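Local atomic coordinates of Lys-gingipain catalytic subunit (Porphyromonas gingivalis, PDB entry 6I9A), a protein that cleaves proteins after lysine residues as a secreted cysteine endopeptidase and may act as a virulence factor in periodontal disease. Residues G158-W163 against S283-D288. Residues are numbered along the deposited sequence; the frame is centred on the assembly and turned at random.
With H8E (benzyl-N-[(2S)-1-[[(3S)-7-amino-1-(benzylamino)-1,2-dioxoheptan-3-yl]amino]-5-(2-methyl-2-phenylhydrazinyl)-1,5-dioxopentan-2-yl]carbamate), chain I.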
loop_
_atom_site.group_PDB
_atom_site.type_symbol
_atom_site.label_atom_id
_atom_site.label_comp_id
_atom_site.label_asym_id
_atom_site.label_seq_id
_atom_site.Cartn_x
_atom_site.Cartn_y
_atom_site.Cartn_z
ATOM N N GLY A 158 10.523 -18.964 -6.223
ATOM C CA GLY A 158 10.345 -20.255 -5.574
ATOM C C GLY A 158 10.267 -21.416 -6.533
ATOM O O GLY A 158 10.401 -21.287 -7.754
ATOM N N ALA A 159 9.992 -22.579 -5.955
ATOM C CA ALA A 159 10.087 -23.842 -6.694
ATOM C C ALA A 159 8.920 -24.096 -7.618
ATOM O O ALA A 159 7.760 -23.921 -7.247
ATOM C CB ALA A 159 10.186 -24.998 -5.706
ATOM N N ASP A 160 9.241 -24.531 -8.841
ATOM C CA ASP A 160 8.291 -25.086 -9.811
ATOM C C ASP A 160 9.124 -25.695 -10.891
ATOM O O ASP A 160 9.927 -24.993 -11.515
ATOM C CB ASP A 160 7.301 -24.034 -10.359
ATOM C CG ASP A 160 6.272 -24.729 -11.219
ATOM O OD1 ASP A 160 6.634 -25.180 -12.326
ATOM O OD2 ASP A 160 5.093 -24.801 -10.812
ATOM N N TYR A 161 8.928 -27.005 -11.173
ATOM C CA TYR A 161 9.863 -27.700 -12.068
ATOM C C TYR A 161 10.015 -26.992 -13.406
ATOM O O TYR A 161 11.125 -26.913 -13.956
ATOM C CB TYR A 161 9.439 -29.161 -12.273
ATOM C CG TYR A 161 9.406 -29.929 -10.963
ATOM C CD1 TYR A 161 10.574 -30.206 -10.259
ATOM C CD2 TYR A 161 8.197 -30.303 -10.388
ATOM C CE1 TYR A 161 10.531 -30.887 -9.028
ATOM C CE2 TYR A 161 8.140 -30.983 -9.169
ATOM C CZ TYR A 161 9.307 -31.254 -8.481
ATOM O OH TYR A 161 9.193 -31.909 -7.258
ATOM N N SER A 162 8.874 -26.531 -13.984
ATOM C CA SER A 162 8.943 -25.880 -15.293
ATOM C C SER A 162 8.959 -24.357 -15.226
ATOM O O SER A 162 9.652 -23.729 -16.029
ATOM C CB SER A 162 7.819 -26.336 -16.224
ATOM O OG SER A 162 6.520 -25.943 -15.772
ATOM N N TRP A 163 8.188 -23.767 -14.297
ATOM C CA TRP A 163 8.017 -22.311 -14.318
ATOM C C TRP A 163 9.103 -21.553 -13.581
ATOM O O TRP A 163 9.244 -20.347 -13.829
ATOM C CB TRP A 163 6.654 -21.938 -13.712
ATOM C CG TRP A 163 5.469 -22.294 -14.570
ATOM C CD1 TRP A 163 4.609 -23.341 -14.386
ATOM C CD2 TRP A 163 4.985 -21.554 -15.691
ATOM N NE1 TRP A 163 3.643 -23.325 -15.363
ATOM C CE2 TRP A 163 3.854 -22.241 -16.182
ATOM C CE3 TRP A 163 5.443 -20.411 -16.375
ATOM C CZ2 TRP A 163 3.127 -21.799 -17.300
ATOM C CZ3 TRP A 163 4.691 -19.937 -17.451
ATOM C CH2 TRP A 163 3.592 -20.670 -17.944
ATOM N N SER A 283 -3.490 -17.418 -8.196
ATOM C CA SER A 283 -2.890 -16.512 -9.169
ATOM C C SER A 283 -2.320 -17.359 -10.298
ATOM O O SER A 283 -2.299 -18.594 -10.178
ATOM C CB SER A 283 -1.857 -15.555 -8.561
ATOM O OG SER A 283 -0.653 -16.248 -8.272
ATOM N N TYR A 284 -1.889 -16.719 -11.391
ATOM C CA TYR A 284 -1.455 -17.475 -12.561
ATOM C C TYR A 284 -0.097 -17.045 -12.998
ATOM O O TYR A 284 0.288 -15.875 -12.894
ATOM C CB TYR A 284 -2.468 -17.282 -13.724
ATOM C CG TYR A 284 -3.731 -18.061 -13.467
ATOM C CD1 TYR A 284 -4.712 -17.590 -12.590
ATOM C CD2 TYR A 284 -3.916 -19.317 -14.042
ATOM C CE1 TYR A 284 -5.811 -18.375 -12.264
ATOM C CE2 TYR A 284 -5.018 -20.104 -13.732
ATOM C CZ TYR A 284 -5.972 -19.617 -12.875
ATOM O OH TYR A 284 -7.063 -20.430 -12.658
ATOM N N TRP A 285 0.665 -18.018 -13.532
ATOM C CA TRP A 285 2.045 -17.712 -13.912
ATOM C C TRP A 285 2.139 -16.613 -14.946
ATOM O O TRP A 285 3.039 -15.766 -14.853
ATOM C CB TRP A 285 2.721 -18.997 -14.418
ATOM C CG TRP A 285 3.145 -19.929 -13.319
ATOM C CD1 TRP A 285 2.492 -21.048 -12.897
ATOM C CD2 TRP A 285 4.291 -19.779 -12.447
ATOM N NE1 TRP A 285 3.173 -21.632 -11.842
ATOM C CE2 TRP A 285 4.268 -20.876 -11.549
ATOM C CE3 TRP A 285 5.335 -18.840 -12.355
ATOM C CZ2 TRP A 285 5.247 -21.068 -10.585
ATOM C CZ3 TRP A 285 6.324 -19.041 -11.399
ATOM C CH2 TRP A 285 6.259 -20.137 -10.520
ATOM N N GLY A 286 1.303 -16.639 -15.993
ATOM C CA GLY A 286 1.438 -15.622 -17.038
ATOM C C GLY A 286 1.103 -14.225 -16.575
ATOM O O GLY A 286 1.920 -13.311 -16.630
ATOM N N GLU A 287 -0.120 -14.050 -16.021
ATOM C CA GLU A 287 -0.508 -12.715 -15.537
ATOM C C GLU A 287 0.429 -12.247 -14.428
ATOM O O GLU A 287 0.724 -11.063 -14.412
ATOM C CB GLU A 287 -1.947 -12.665 -15.059
ATOM C CG GLU A 287 -2.990 -12.383 -16.133
ATOM C CD GLU A 287 -3.420 -13.552 -16.993
ATOM O OE1 GLU A 287 -2.752 -14.615 -16.977
ATOM O OE2 GLU A 287 -4.465 -13.390 -17.688
ATOM N N ASP A 288 0.896 -13.138 -13.521
ATOM C CA ASP A 288 1.811 -12.638 -12.484
ATOM C C ASP A 288 3.129 -12.170 -13.091
ATOM O O ASP A 288 3.790 -11.271 -12.552
ATOM C CB ASP A 288 2.100 -13.698 -11.425
ATOM C CG ASP A 288 1.119 -13.801 -10.276
ATOM O OD1 ASP A 288 0.108 -13.026 -10.258
ATOM O OD2 ASP A 288 1.391 -14.596 -9.367
HETATM C CAQ H8E I . -0.505 -25.052 -2.641
HETATM C CAK H8E I . 0.327 -25.631 -1.660
HETATM C CAH H8E I . 1.539 -26.216 -2.031
HETATM C CAL H8E I . 1.941 -26.259 -3.363
HETATM C CAR H8E I . 1.093 -25.698 -4.306
HETATM C CBO H8E I . -0.097 -25.061 -3.982
HETATM C CBA H8E I . -0.904 -24.565 -5.027
HETATM N NBE H8E I . -0.556 -23.189 -5.422
HETATM C CBL H8E I . -0.685 -22.733 -6.699
HETATM O OAE H8E I . -0.995 -23.489 -7.628
HETATM C CBN H8E I . -0.411 -21.247 -6.910
HETATM O OAG H8E I . 0.266 -20.718 -5.976
HETATM C CBS H8E I . 0.084 -20.951 -8.361
HETATM C CBB H8E I . 0.823 -19.613 -8.484
HETATM C CAY H8E I . 1.411 -19.383 -9.879
HETATM C CAX H8E I . 1.932 -17.964 -10.130
HETATM C CAW H8E I . 3.225 -17.682 -9.377
HETATM N NAB H8E I . 3.686 -16.298 -9.699
HETATM N NBG H8E I . -0.986 -21.024 -9.364
HETATM C C H8E I . -1.029 -21.845 -10.412
HETATM O O H8E I . -0.203 -22.709 -10.678
HETATM C CA H8E I . -2.338 -21.748 -11.185
HETATM N N H8E I . -2.209 -22.210 -12.563
HETATM C CBK H8E I . -1.480 -21.540 -13.491
HETATM O OAD H8E I . -0.793 -20.568 -13.145
HETATM O OBI H8E I . -1.561 -21.992 -14.685
HETATM C CBD H8E I . -0.731 -21.383 -15.741
HETATM C CBP H8E I . -0.769 -22.181 -16.967
HETATM C CAS H8E I . -1.602 -21.852 -18.037
HETATM C CAM H8E I . -1.641 -22.603 -19.251
HETATM C CAI H8E I . -0.837 -23.755 -19.282
HETATM C CAN H8E I . -0.062 -24.115 -18.190
HETATM C CAT H8E I . -0.011 -23.350 -17.038
HETATM C CB H8E I . -3.412 -22.589 -10.477
HETATM C CG H8E I . -3.039 -24.090 -10.362
HETATM C CD H8E I . -3.910 -24.790 -9.361
HETATM O OE1 H8E I . -5.026 -25.202 -9.681
HETATM N NE2 H8E I . -3.363 -24.830 -8.132
HETATM N NBT H8E I . -4.068 -25.291 -7.009
HETATM C CAA H8E I . -4.235 -24.235 -5.975
HETATM C CBQ H8E I . -3.821 -26.657 -6.672
HETATM C CAU H8E I . -3.959 -27.134 -5.359
HETATM C CAO H8E I . -3.767 -28.484 -5.077
HETATM C CAJ H8E I . -3.426 -29.367 -6.093
HETATM C CAP H8E I . -3.244 -28.906 -7.389
HETATM C CAV H8E I . -3.462 -27.559 -7.683
HETATM O O HOH W 1 2.181 -23.859 -10.293
#
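One water joins Asp160, Trp285 and the inhibitor H8E: it accepts from Trp285 NE1 at 2.9 Å, in the plane of the indole, and donates to Asp160 OD2 and to the H8E carbonyl O. OD2 also hydrogen-bonds His216 NE2, the probable proton donor. A chi1 of -174° swings the carboxylate away from Asp160 N, to where OD1 accepts from Trp163 N at 2.9 Å (171°) and weakly from Ser162 N, capping the turn before helix 163-178. Asp160 CB approaches the other indole obliquely, 3.6 Å from Trp285 CZ2. The indoles of Trp163 and Trp285 run in opposite directions and stack face to face, five-membered rings 3.6 Å apart and planes at 3°. Each CB therefore sits over the other's six-membered ring in a CH-pi contact. The opposite face of Trp285 bears CAY of the inhibitor's lysine-like chain, whose amine NAB reaches Asp288 OD2 at 2.9 Å; Ser283 OG donates to that same oxygen. Ser283 O accepts from inhibitor NBG, and Trp285 N donates to the carbamate oxygen OAD. Trp285, backed by Trp163, and the Asp288 carboxylate line part of the S1 pocket, consistent with lysine preference at P1, in the C25 catalytic domain.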